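Local coordinates for methanogen homoaconitase large subunit (Methanocaldococcus jannaschii, PDB 4KP2), which catalyses, together with its small subunit, the reversible dehydration of (R)-homocitrate to cis-homoaconitate and its hydration to homoisocitrate, using an iron-sulfur cluster, at residues A[132-137]-A[149-154]; A[138-143]-A[231-236]; A[188-193]-A[225-230]; A[207-212]-A[237-242]; A[320-325]-A[402-407]. All coordinates share one frame; numbering follows the deposited sequence.

Contact 1 (A[132-137]-A[149-154])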
# COMPACT_ATOMS: atom_id res chain seq x y z
N MET A 132 15.56 13.49 -27.62
CA MET A 132 16.45 12.58 -26.90
C MET A 132 16.39 11.16 -27.44
O MET A 132 15.50 10.81 -28.22
CB MET A 132 16.11 12.55 -25.41
CG MET A 132 16.82 13.59 -24.56
SD MET A 132 16.57 13.27 -22.80
CE MET A 132 17.54 14.58 -22.07
N PHE A 133 17.35 10.34 -27.03
CA PHE A 133 17.28 8.91 -27.23
C PHE A 133 17.21 8.25 -25.85
O PHE A 133 18.21 8.14 -25.15
CB PHE A 133 18.51 8.40 -27.99
CG PHE A 133 18.50 6.92 -28.24
CD1 PHE A 133 17.87 6.40 -29.36
CD2 PHE A 133 19.11 6.05 -27.35
CE1 PHE A 133 17.86 5.04 -29.60
CE2 PHE A 133 19.09 4.68 -27.58
CZ PHE A 133 18.47 4.18 -28.71
N VAL A 134 16.01 7.84 -25.47
CA VAL A 134 15.78 7.31 -24.13
C VAL A 134 15.75 5.79 -24.09
O VAL A 134 14.88 5.15 -24.68
CB VAL A 134 14.48 7.86 -23.52
CG1 VAL A 134 14.25 7.28 -22.13
CG2 VAL A 134 14.52 9.38 -23.46
N ALA A 135 16.72 5.20 -23.40
CA ALA A 135 16.79 3.76 -23.25
C ALA A 135 16.34 3.35 -21.85
O ALA A 135 16.72 3.98 -20.86
CB ALA A 135 18.21 3.28 -23.50
N GLY A 136 15.53 2.31 -21.78
CA GLY A 136 14.99 1.88 -20.50
C GLY A 136 14.87 0.38 -20.35
O GLY A 136 14.60 -0.34 -21.31
N GLY A 137 15.07 -0.10 -19.12
CA GLY A 137 14.91 -1.50 -18.80
C GLY A 137 13.46 -1.81 -18.47
O GLY A 137 13.15 -2.34 -17.41
N ALA A 149 10.74 12.29 -28.46
CA ALA A 149 12.04 11.63 -28.36
C ALA A 149 11.92 10.15 -28.66
O ALA A 149 10.92 9.51 -28.32
CB ALA A 149 12.62 11.84 -26.97
N PHE A 150 12.93 9.60 -29.31
CA PHE A 150 12.95 8.18 -29.64
C PHE A 150 13.27 7.36 -28.40
O PHE A 150 14.40 7.37 -27.91
CB PHE A 150 13.97 7.90 -30.74
CG PHE A 150 13.91 6.49 -31.27
CD1 PHE A 150 13.08 6.16 -32.32
CD2 PHE A 150 14.70 5.50 -30.71
CE1 PHE A 150 13.02 4.87 -32.81
CE2 PHE A 150 14.65 4.20 -31.19
CZ PHE A 150 13.81 3.89 -32.24
N ALA A 151 12.27 6.66 -27.89
CA ALA A 151 12.43 5.90 -26.65
C ALA A 151 11.97 4.45 -26.80
O ALA A 151 10.83 4.19 -27.19
CB ALA A 151 11.68 6.57 -25.52
N THR A 152 12.87 3.52 -26.50
CA THR A 152 12.56 2.09 -26.59
C THR A 152 13.00 1.35 -25.34
O THR A 152 13.78 1.87 -24.54
CB THR A 152 13.23 1.44 -27.82
OG1 THR A 152 14.63 1.73 -27.80
CG2 THR A 152 12.62 1.97 -29.11
N GLY A 153 12.51 0.12 -25.18
CA GLY A 153 12.85 -0.69 -24.03
C GLY A 153 13.87 -1.77 -24.34
O GLY A 153 13.82 -2.40 -25.40
N PHE A 154 14.80 -1.98 -23.42
CA PHE A 154 15.84 -2.98 -23.60
C PHE A 154 15.83 -4.01 -22.48
O PHE A 154 15.27 -3.77 -21.41
CB PHE A 154 17.21 -2.30 -23.66
CG PHE A 154 17.38 -1.38 -24.84
CD1 PHE A 154 17.90 -1.85 -26.03
CD2 PHE A 154 17.02 -0.05 -24.75
CE1 PHE A 154 18.05 -1.01 -27.12
CE2 PHE A 154 17.17 0.80 -25.83
CZ PHE A 154 17.69 0.32 -27.02

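Contact 2 (A[138-143]-A[231-236])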
# COMPACT_ATOMS: atom_id res chain seq x y z
N ASP A 138 12.57 -1.47 -19.40
CA ASP A 138 11.15 -1.66 -19.21
C ASP A 138 10.47 -1.73 -20.57
O ASP A 138 10.84 -1.00 -21.49
CB ASP A 138 10.56 -0.51 -18.38
CG ASP A 138 9.13 -0.76 -17.97
OD1 ASP A 138 8.21 -0.39 -18.73
OD2 ASP A 138 8.92 -1.32 -16.87
N SER A 139 9.47 -2.60 -20.69
CA SER A 139 8.80 -2.81 -21.97
C SER A 139 7.88 -1.65 -22.36
O SER A 139 7.26 -1.67 -23.43
CB SER A 139 8.01 -4.12 -21.95
OG SER A 139 7.06 -4.13 -20.89
N HIS A 140 7.80 -0.64 -21.50
CA HIS A 140 6.96 0.53 -21.77
C HIS A 140 7.75 1.83 -21.71
O HIS A 140 7.24 2.86 -21.25
CB HIS A 140 5.78 0.58 -20.81
CG HIS A 140 4.81 -0.55 -20.98
ND1 HIS A 140 4.99 -1.77 -20.37
CD2 HIS A 140 3.67 -0.65 -21.70
CE1 HIS A 140 3.99 -2.57 -20.70
NE2 HIS A 140 3.18 -1.92 -21.51
N THR A 141 9.00 1.79 -22.17
CA THR A 141 9.83 2.98 -22.25
C THR A 141 9.35 3.84 -23.42
O THR A 141 9.67 5.03 -23.50
CB THR A 141 11.32 2.61 -22.43
OG1 THR A 141 11.68 1.60 -21.48
CG2 THR A 141 12.21 3.83 -22.23
N CYS A 142 8.55 3.24 -24.29
CA CYS A 142 7.99 3.93 -25.45
C CYS A 142 7.08 5.09 -25.06
O CYS A 142 6.71 5.92 -25.90
CB CYS A 142 7.23 2.94 -26.34
SG CYS A 142 5.95 2.00 -25.47
N THR A 143 6.70 5.15 -23.79
CA THR A 143 5.85 6.21 -23.26
C THR A 143 6.46 7.59 -23.48
O THR A 143 5.75 8.56 -23.72
CB THR A 143 5.60 6.01 -21.75
OG1 THR A 143 5.09 4.69 -21.52
CG2 THR A 143 4.62 7.03 -21.21
N MET A 231 0.94 2.70 -24.93
CA MET A 231 0.35 1.47 -25.44
C MET A 231 0.89 1.11 -26.82
O MET A 231 0.21 0.45 -27.61
CB MET A 231 -1.17 1.60 -25.50
CG MET A 231 -1.81 2.13 -24.23
SD MET A 231 -2.68 0.86 -23.30
CE MET A 231 -3.82 0.27 -24.55
N ALA A 232 2.10 1.56 -27.11
CA ALA A 232 2.72 1.29 -28.41
C ALA A 232 3.19 -0.15 -28.51
O ALA A 232 3.04 -0.80 -29.54
CB ALA A 232 3.87 2.25 -28.66
N ILE A 233 3.77 -0.65 -27.42
CA ILE A 233 4.29 -2.02 -27.37
C ILE A 233 3.15 -3.04 -27.43
O ILE A 233 3.33 -4.17 -27.89
CB ILE A 233 5.16 -2.25 -26.12
CG1 ILE A 233 5.81 -3.63 -26.14
CG2 ILE A 233 4.34 -2.05 -24.85
CD1 ILE A 233 6.66 -3.88 -27.36
N GLU A 234 1.97 -2.63 -26.97
CA GLU A 234 0.81 -3.51 -26.94
C GLU A 234 0.32 -3.82 -28.35
O GLU A 234 -0.44 -4.77 -28.57
CB GLU A 234 -0.32 -2.89 -26.12
CG GLU A 234 0.11 -2.46 -24.72
CD GLU A 234 0.60 -3.62 -23.87
OE1 GLU A 234 0.13 -4.76 -24.08
OE2 GLU A 234 1.45 -3.39 -22.99
N MET A 235 0.76 -3.02 -29.32
CA MET A 235 0.44 -3.25 -30.72
C MET A 235 1.63 -3.86 -31.44
O MET A 235 1.63 -4.00 -32.66
CB MET A 235 0.04 -1.94 -31.39
CG MET A 235 -1.28 -1.37 -30.89
SD MET A 235 -1.63 0.27 -31.55
CE MET A 235 -0.32 1.22 -30.80
N GLY A 236 2.66 -4.22 -30.67
CA GLY A 236 3.86 -4.80 -31.23
C GLY A 236 4.88 -3.74 -31.61
O GLY A 236 6.00 -4.05 -31.99

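Contact 3 (A[188-193]-A[225-230])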
# COMPACT_ATOMS: atom_id res chain seq x y z
N SER A 188 -12.00 9.36 -23.55
CA SER A 188 -10.70 9.79 -23.06
C SER A 188 -9.58 9.28 -23.94
O SER A 188 -9.81 8.55 -24.91
CB SER A 188 -10.48 9.31 -21.62
OG SER A 188 -10.46 7.89 -21.56
N ALA A 189 -8.35 9.66 -23.61
CA ALA A 189 -7.17 9.25 -24.36
C ALA A 189 -7.00 7.73 -24.31
O ALA A 189 -6.49 7.13 -25.26
CB ALA A 189 -5.93 9.95 -23.83
N LYS A 190 -7.41 7.13 -23.20
CA LYS A 190 -7.38 5.68 -23.07
C LYS A 190 -8.38 5.05 -24.03
O LYS A 190 -8.10 4.03 -24.66
CB LYS A 190 -7.67 5.26 -21.63
CG LYS A 190 -7.90 3.76 -21.45
CD LYS A 190 -6.72 2.94 -21.95
CE LYS A 190 -5.50 3.08 -21.04
NZ LYS A 190 -5.76 2.53 -19.68
N ASP A 191 -9.56 5.66 -24.13
CA ASP A 191 -10.58 5.20 -25.07
C ASP A 191 -10.07 5.34 -26.50
O ASP A 191 -10.40 4.54 -27.37
CB ASP A 191 -11.87 6.00 -24.89
CG ASP A 191 -12.48 5.82 -23.52
OD1 ASP A 191 -13.14 4.78 -23.29
OD2 ASP A 191 -12.31 6.73 -22.67
N ILE A 192 -9.27 6.37 -26.74
CA ILE A 192 -8.72 6.64 -28.06
C ILE A 192 -7.63 5.63 -28.43
O ILE A 192 -7.66 5.05 -29.51
CB ILE A 192 -8.16 8.06 -28.16
CG1 ILE A 192 -9.29 9.08 -27.97
CG2 ILE A 192 -7.47 8.28 -29.49
CD1 ILE A 192 -8.81 10.50 -27.82
N VAL A 193 -6.68 5.44 -27.52
CA VAL A 193 -5.56 4.53 -27.78
C VAL A 193 -6.03 3.08 -27.86
O VAL A 193 -5.41 2.26 -28.55
CB VAL A 193 -4.43 4.69 -26.74
CG1 VAL A 193 -4.85 4.14 -25.39
CG2 VAL A 193 -3.16 4.02 -27.23
N ARG A 225 -1.06 12.40 -24.38
CA ARG A 225 0.02 11.97 -25.26
C ARG A 225 0.86 10.87 -24.62
O ARG A 225 1.38 10.00 -25.32
CB ARG A 225 0.90 13.16 -25.65
CG ARG A 225 0.16 14.23 -26.44
CD ARG A 225 1.08 15.36 -26.84
NE ARG A 225 0.37 16.38 -27.61
CZ ARG A 225 0.94 17.47 -28.10
NH1 ARG A 225 2.23 17.69 -27.91
NH2 ARG A 225 0.22 18.35 -28.79
N LEU A 226 0.98 10.92 -23.30
CA LEU A 226 1.69 9.88 -22.56
C LEU A 226 0.96 8.55 -22.68
O LEU A 226 1.59 7.49 -22.76
CB LEU A 226 1.82 10.27 -21.09
CG LEU A 226 3.19 10.78 -20.62
CD1 LEU A 226 3.63 11.99 -21.43
CD2 LEU A 226 3.16 11.10 -19.14
N THR A 227 -0.36 8.60 -22.69
CA THR A 227 -1.19 7.40 -22.78
C THR A 227 -1.07 6.74 -24.15
O THR A 227 -0.96 5.52 -24.25
CB THR A 227 -2.67 7.72 -22.50
OG1 THR A 227 -2.79 8.31 -21.20
CG2 THR A 227 -3.51 6.46 -22.56
N LEU A 228 -1.09 7.56 -25.20
CA LEU A 228 -1.01 7.06 -26.56
C LEU A 228 0.32 6.37 -26.86
O LEU A 228 0.36 5.34 -27.52
CB LEU A 228 -1.26 8.19 -27.57
CG LEU A 228 -2.66 8.28 -28.17
CD1 LEU A 228 -3.72 8.34 -27.07
CD2 LEU A 228 -2.77 9.48 -29.09
N CYS A 229 1.40 6.95 -26.36
CA CYS A 229 2.73 6.41 -26.60
C CYS A 229 3.03 5.23 -25.68
O CYS A 229 3.93 4.43 -25.95
CB CYS A 229 3.80 7.49 -26.43
SG CYS A 229 3.68 8.84 -27.62
N ASN A 230 2.27 5.12 -24.59
CA ASN A 230 2.48 4.04 -23.63
C ASN A 230 2.02 2.69 -24.16
O ASN A 230 2.64 1.66 -23.88
CB ASN A 230 1.75 4.36 -22.32
CG ASN A 230 1.99 3.31 -21.25
OD1 ASN A 230 1.34 2.26 -21.22
ND2 ASN A 230 2.93 3.58 -20.36

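Contact 4 (A[207-212]-A[237-242])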
# COMPACT_ATOMS: atom_id res chain seq x y z
N TYR A 207 8.31 -4.42 -35.15
CA TYR A 207 9.52 -3.87 -35.77
C TYR A 207 9.29 -2.48 -36.37
O TYR A 207 10.05 -2.03 -37.22
CB TYR A 207 10.07 -4.80 -36.85
CG TYR A 207 10.06 -6.27 -36.48
CD1 TYR A 207 10.88 -6.77 -35.48
CD2 TYR A 207 9.23 -7.16 -37.16
CE1 TYR A 207 10.87 -8.11 -35.15
CE2 TYR A 207 9.22 -8.51 -36.83
CZ TYR A 207 10.04 -8.98 -35.83
OH TYR A 207 10.03 -10.31 -35.51
N MET A 208 8.24 -1.80 -35.91
CA MET A 208 7.89 -0.50 -36.47
C MET A 208 7.60 0.53 -35.38
O MET A 208 7.38 0.18 -34.22
CB MET A 208 6.67 -0.62 -37.39
CG MET A 208 6.91 -1.50 -38.61
SD MET A 208 5.42 -1.69 -39.61
CE MET A 208 5.04 0.03 -39.97
N ALA A 209 7.61 1.80 -35.76
CA ALA A 209 7.37 2.89 -34.83
C ALA A 209 6.00 3.52 -35.06
O ALA A 209 5.52 3.58 -36.19
CB ALA A 209 8.46 3.95 -34.94
N ILE A 210 5.37 3.99 -33.99
CA ILE A 210 4.06 4.61 -34.08
C ILE A 210 4.17 6.13 -34.05
O ILE A 210 4.79 6.70 -33.15
CB ILE A 210 3.15 4.18 -32.91
CG1 ILE A 210 3.24 2.66 -32.69
CG2 ILE A 210 1.71 4.60 -33.18
CD1 ILE A 210 2.55 1.85 -33.75
N GLU A 211 3.58 6.78 -35.04
CA GLU A 211 3.59 8.24 -35.10
C GLU A 211 2.18 8.80 -35.04
O GLU A 211 1.43 8.75 -36.02
CB GLU A 211 4.29 8.72 -36.37
CG GLU A 211 4.34 10.23 -36.52
CD GLU A 211 5.16 10.68 -37.71
OE1 GLU A 211 6.01 9.89 -38.17
OE2 GLU A 211 4.96 11.82 -38.18
N TYR A 212 1.81 9.34 -33.88
CA TYR A 212 0.49 9.92 -33.69
C TYR A 212 0.44 11.36 -34.19
O TYR A 212 1.35 12.15 -33.93
CB TYR A 212 0.07 9.86 -32.22
CG TYR A 212 -0.02 8.47 -31.65
CD1 TYR A 212 -1.15 7.68 -31.87
CD2 TYR A 212 1.01 7.94 -30.89
CE1 TYR A 212 -1.24 6.40 -31.35
CE2 TYR A 212 0.93 6.67 -30.36
CZ TYR A 212 -0.20 5.90 -30.59
OH TYR A 212 -0.27 4.63 -30.07
N GLY A 237 4.47 -2.48 -31.51
CA GLY A 237 5.30 -1.36 -31.90
C GLY A 237 6.61 -1.27 -31.14
O GLY A 237 6.66 -1.52 -29.93
N LYS A 238 7.67 -0.91 -31.85
CA LYS A 238 8.98 -0.73 -31.24
C LYS A 238 8.95 0.49 -30.34
O LYS A 238 9.57 0.51 -29.28
CB LYS A 238 10.06 -0.58 -32.32
CG LYS A 238 11.48 -0.62 -31.78
CD LYS A 238 11.78 -1.96 -31.14
CE LYS A 238 13.22 -2.02 -30.64
NZ LYS A 238 13.53 -3.34 -30.02
N THR A 239 8.23 1.51 -30.78
CA THR A 239 8.05 2.74 -30.01
C THR A 239 6.89 3.56 -30.55
O THR A 239 6.46 3.37 -31.69
CB THR A 239 9.32 3.61 -30.02
OG1 THR A 239 9.14 4.73 -29.14
CG2 THR A 239 9.62 4.11 -31.42
N GLY A 240 6.38 4.46 -29.72
CA GLY A 240 5.34 5.39 -30.14
C GLY A 240 5.80 6.81 -29.90
O GLY A 240 6.16 7.17 -28.78
N VAL A 241 5.80 7.62 -30.95
CA VAL A 241 6.32 8.98 -30.85
C VAL A 241 5.31 10.04 -31.31
O VAL A 241 4.56 9.83 -32.27
CB VAL A 241 7.65 9.13 -31.64
CG1 VAL A 241 7.43 8.97 -33.13
CG2 VAL A 241 8.32 10.46 -31.32
N ILE A 242 5.27 11.15 -30.59
CA ILE A 242 4.39 12.27 -30.92
C ILE A 242 5.20 13.55 -31.09
O ILE A 242 6.07 13.86 -30.27
CB ILE A 242 3.32 12.48 -29.83
CG1 ILE A 242 2.34 11.29 -29.82
CG2 ILE A 242 2.56 13.77 -30.07
CD1 ILE A 242 1.21 11.44 -28.84

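Contact 5 (A[320-325]-A[402-407])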
# COMPACT_ATOMS: atom_id res chain seq x y z
N ILE A 320 -7.06 1.48 -10.30
CA ILE A 320 -6.89 2.77 -10.96
C ILE A 320 -5.56 3.40 -10.60
O ILE A 320 -5.33 3.77 -9.44
CB ILE A 320 -8.01 3.75 -10.56
CG1 ILE A 320 -9.38 3.21 -10.98
CG2 ILE A 320 -7.76 5.12 -11.18
CD1 ILE A 320 -10.53 4.12 -10.61
N GLY A 321 -4.67 3.51 -11.58
CA GLY A 321 -3.43 4.23 -11.37
C GLY A 321 -2.15 3.52 -11.79
O GLY A 321 -1.37 3.08 -10.95
N SER A 322 -1.95 3.41 -13.10
CA SER A 322 -0.69 2.89 -13.63
C SER A 322 0.02 4.00 -14.38
O SER A 322 -0.31 5.18 -14.23
CB SER A 322 -0.94 1.70 -14.55
OG SER A 322 -1.71 2.08 -15.67
N CYS A 323 1.01 3.64 -15.19
CA CYS A 323 1.72 4.62 -16.00
C CYS A 323 0.78 5.19 -17.06
O CYS A 323 0.95 6.33 -17.50
CB CYS A 323 2.94 3.99 -16.67
SG CYS A 323 3.84 5.10 -17.78
N THR A 324 -0.20 4.39 -17.46
CA THR A 324 -1.17 4.80 -18.47
C THR A 324 -2.15 5.82 -17.91
O THR A 324 -2.41 6.86 -18.52
CB THR A 324 -1.96 3.60 -19.00
OG1 THR A 324 -3.05 3.32 -18.12
CG2 THR A 324 -1.06 2.37 -19.09
N ASN A 325 -2.70 5.52 -16.73
CA ASN A 325 -3.71 6.38 -16.12
C ASN A 325 -3.56 6.51 -14.61
O ASN A 325 -4.43 6.09 -13.85
CB ASN A 325 -5.11 5.86 -16.45
CG ASN A 325 -5.45 6.01 -17.92
OD1 ASN A 325 -5.85 5.04 -18.57
ND2 ASN A 325 -5.29 7.21 -18.45
N SER A 402 -9.09 -2.83 -14.87
CA SER A 402 -7.89 -2.04 -14.60
C SER A 402 -7.67 -0.92 -15.61
O SER A 402 -8.20 -0.95 -16.72
CB SER A 402 -6.66 -2.94 -14.57
OG SER A 402 -5.49 -2.19 -14.33
N THR A 403 -6.89 0.08 -15.21
CA THR A 403 -6.51 1.17 -16.09
C THR A 403 -5.10 0.94 -16.63
O THR A 403 -4.48 1.84 -17.19
CB THR A 403 -6.55 2.53 -15.37
OG1 THR A 403 -5.63 2.52 -14.27
CG2 THR A 403 -7.95 2.81 -14.86
N THR A 404 -4.60 -0.28 -16.44
CA THR A 404 -3.28 -0.66 -16.93
C THR A 404 -3.29 -0.90 -18.44
O THR A 404 -4.25 -0.57 -19.13
CB THR A 404 -2.76 -1.93 -16.23
OG1 THR A 404 -3.77 -2.94 -16.24
CG2 THR A 404 -2.37 -1.62 -14.79
N ASN A 405 -2.20 -1.49 -18.93
CA ASN A 405 -2.05 -1.72 -20.37
C ASN A 405 -1.95 -3.20 -20.74
O ASN A 405 -2.04 -3.55 -21.92
CB ASN A 405 -0.84 -0.96 -20.90
CG ASN A 405 0.36 -1.06 -19.98
OD1 ASN A 405 0.54 -2.05 -19.28
ND2 ASN A 405 1.19 -0.02 -19.98
N ARG A 406 -1.77 -4.06 -19.74
CA ARG A 406 -1.70 -5.50 -19.99
C ARG A 406 -3.04 -6.18 -19.72
O ARG A 406 -3.81 -5.75 -18.85
CB ARG A 406 -0.60 -6.15 -19.15
CG ARG A 406 0.70 -6.36 -19.92
CD ARG A 406 1.50 -5.08 -20.03
NE ARG A 406 2.16 -4.75 -18.77
CZ ARG A 406 3.36 -5.20 -18.41
NH1 ARG A 406 4.03 -6.02 -19.22
NH2 ARG A 406 3.88 -4.85 -17.25
N ASN A 407 -3.31 -7.25 -20.46
CA ASN A 407 -4.60 -7.91 -20.42
C ASN A 407 -4.46 -9.43 -20.49
O ASN A 407 -5.45 -10.16 -20.53
CB ASN A 407 -5.47 -7.40 -21.58
CG ASN A 407 -6.92 -7.78 -21.43
OD1 ASN A 407 -7.38 -8.11 -20.34
ND2 ASN A 407 -7.66 -7.73 -22.53

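Contact 1 (A[132-137]-A[149-154])
Strands 133-136 and 150-153 run parallel, their axes 4.7 Å apart at 13°. They pair Phe-133 with Phe-150 through to Gly-136 with Gly-153. The backbone bonds pass to and fro. Val-134 N gives to Phe-150 O, and Thr-152 N gives to Val-134 O. Gly-136 N then gives to Thr-152 O, and Phe-154 N closes the series on Gly-136 O at 2.7 Å and a nearly straight 170°. The bond from Phe-150 N to Met-132 O is weak.

Phe-133 and Phe-150 lie side by side on one face and point the same way. In both, CG is turned opposite the main-chain nitrogen (chi1 -179° in Phe-133). The rings meet rim to rim, with CE1 of Phe-133 3.4 Å from CD2 of Phe-150. Neither covers the face of the other. Phe-154 ends near the other strand, its CE2 3.6 Å from Ala-135 CB. On the other face Val-134 CB sits 3.7 Å from Ala-151 CB. Strand 150-153 is one of the two outermost strands of this parallel five-stranded sheet within the chain, and helix 156-165 packs on Ala-135 and Phe-154. Main-chain bonds thus set the register, while uncharged apolar contacts fill the buried faces.

Contact 2 (A[138-143]-A[231-236])
His-140 NE2 gives a hydrogen bond to Glu-234 OE2, 2.7 Å long with an N-H...O angle of 153°. This is a His-carboxylate pair. It joins the loop after strand 133-136 to the 3-10 turn after helix 222-230. The ring and the carboxylate are nearly coplanar, 16° apart. NE2 meets OE2 almost head-on to the C-O bond of Glu-234. The glutamate chain bends at chi2 (-62°), which brings its carboxylate round to the histidine.

Ile-233 packs next to this bond. Its CG2 lies 3.5 Å from His-140 CD2 and 3.3 Å from Ser-139 O. The side chains of His-140 and Ile-233 cross at about a right angle. An alanine in place of His-140 would probably leave Glu-234 OE2 without this donor and open a gap beside the Ile-233 methyl.

The histidine backbone is held as well. Asp-138 OD1 accepts from His-140 N at 2.8 Å, which makes an Asx turn. The same oxygen also takes a hydrogen bond from His-120 NE2. Two side-chain hydroxyls fasten the turn further: Thr-141 OG1 gives to Asp-138 O, and Thr-143 OG1 gives to His-140 O. The His-140 side chain is about 6 Å from that of Cys-323, a predicted cluster ligand, and Arg-406 touches both His-140 and Glu-234. The apolar end of the contact is made by Cys-142, whose SG rests 3.8 Å from Ala-232 CB.

Contact 3 (A[188-193]-A[225-230])
Helices 189-193 and 225-230 run side by side in roughly the same direction. Their axes come within 8.9 Å and cross at -28°. Each belongs to a beta-alpha-beta crossover. Helix 189-200 links strand 167-180 to the parallel strand 208-213, and helix 222-230 links that strand to 239-242. The closest backbone approach is Val-193 to Leu-228, 5.3 Å between CA atoms.

No hydrogen bond crosses between the two segments. The interface is made of small and branched side chains. Leu-228 sends CD1 across to the other helix. Leu-228 CD1 lies 3.7 Å from Val-193 CB and 3.5 Å from Ala-189 O. Ile-180 of strand 167-180 touches both Leu-228 and Ile-192. Thr-227 turns its methyl opposite its own backbone nitrogen, which sets CG2 3.9 Å from Val-193 CG1 and close to Lys-190 CA. Its OG1 is hydrogen-bonded to two carbonyls, Asp-223 O and Thr-324 O, which must share its one proton. The methyl makes the packing contact.

Lys-190 starts away from the neighbouring helix. Its chain curls, and NZ bonds Asn-325 OD1 and Thr-403 O, beyond the helix pair. This ties helix 189-200 to two loops, one of which carries the predicted cluster ligand Cys-323. Ser-188 is the N-cap of its helix. Asp-191, three residues on, accepts from its backbone: Ser-188 N to Asp-191 OD2, 2.8 Å.

Contact 4 (A[207-212]-A[237-242])
Met-208 O takes the first bond of the contact, from Lys-238 N at 2.6 Å. Strands 208-212 and 239-242 run parallel, 27° apart. They are joined by helix 222-230 as a beta-alpha-beta crossover in a mixed sheet. Ile-210 is satisfied on both its polar atoms. Ile-210 N gives to Thr-239 O at 2.6 Å, and its O accepts from Val-241 N in a nearly straight bond of 175°. Gly-240 CA adds a weaker CA-H...O contact to the same Ile-210 O. Tyr-212 N gives to Val-241 O at 3.2 Å. Ala-209 and Glu-211 make their backbone bonds to strand 167-180; strand 208-212 is therefore paired along both edges.

Three polar side-chain ends have partners outside the two strands. Thr-239 OG1 bonds Ala-151 O, while its CG2 meets Ala-209 CB at 3.7 Å. Glu-211 OE2 forms a salt bridge with Arg-177 and is also bonded by Tyr-280 OH. Tyr-212 OH makes a weak hydrogen bond to Leu-228 O. Tyr-212 CB meets Ile-242 CG1 at 3.6 Å. Tyr-212 CG lies opposite the carbonyl carbon (chi1 -61°), which sets ring atom CD2 3.8 Å from Ile-242 CG1. One face of the Tyr-212 ring carries Ile-210 CG2, 3.4 Å above the plane and offset toward the rim.

Contact 5 (A[320-325]-A[402-407])
Thr-403 is the residue most enclosed by this contact, wedged among Ile-320, Gly-321, Ser-322 and Asn-325. Thr-403 OG1 accepts from Gly-321 N at 3.0 Å and 167°. That hydroxyl lies between its own backbone N and carbonyl carbon (chi1 61°), which turns it toward the Gly-321 amide. Thr-403 CB packs 3.8 Å from Asn-325 CB, and CG2 lies 4.2 Å from Ile-320 CG1. A valine in place of Thr-403 would probably leave the Gly-321 N-H without its acceptor, and the turn at Gly-321 less firmly held.

The other part is slighter, though no touching residue faces solvent. One methyl, Thr-324 CG2, meets Asn-405, 3.4 Å from its ND2. That amide nitrogen has its polar partner in Asn-230 OD1. Ser-322 CB touches Thr-404 CG2 at 3.6 Å. Ser-322 OG also accepts from Thr-324 N at 3.3 Å, forming an ST turn around Cys-323. Both loops follow parallel strands, 317-320 and 399-402. Cys-323 is a predicted ligand of the [4Fe-4S] cluster. The side chains of Cys-383 and Cys-386, also predicted ligands, lie about 5 Å from that of Ser-322 and about 4 Å from that of Thr-404, respectively. The arrangement is consistent with a cluster-binding site of the aconitase family.

All five contacts are largely buried, though Ser-139 in contact 2 and Lys-238 in contact 4 are exposed. Contacts 1 and 4 are parallel strand pairs in two different sheets, held mainly by backbone bonds, and they touch each other at strands 150-153 and 239-242. Contact 3 packs two successive crossover helices, of which 222-230 links the strands of contact 4. It does so mainly by apolar groups, with no hydrogen bond across. Contacts 2 and 5 join loops and meet where Asn-405 and Arg-406 lie against His-140 and Glu-234. Their hydrogen bonds across the segments use side chains, near the predicted cluster site. Contact 3 also touches contact 5; contact 4 lies away from that site.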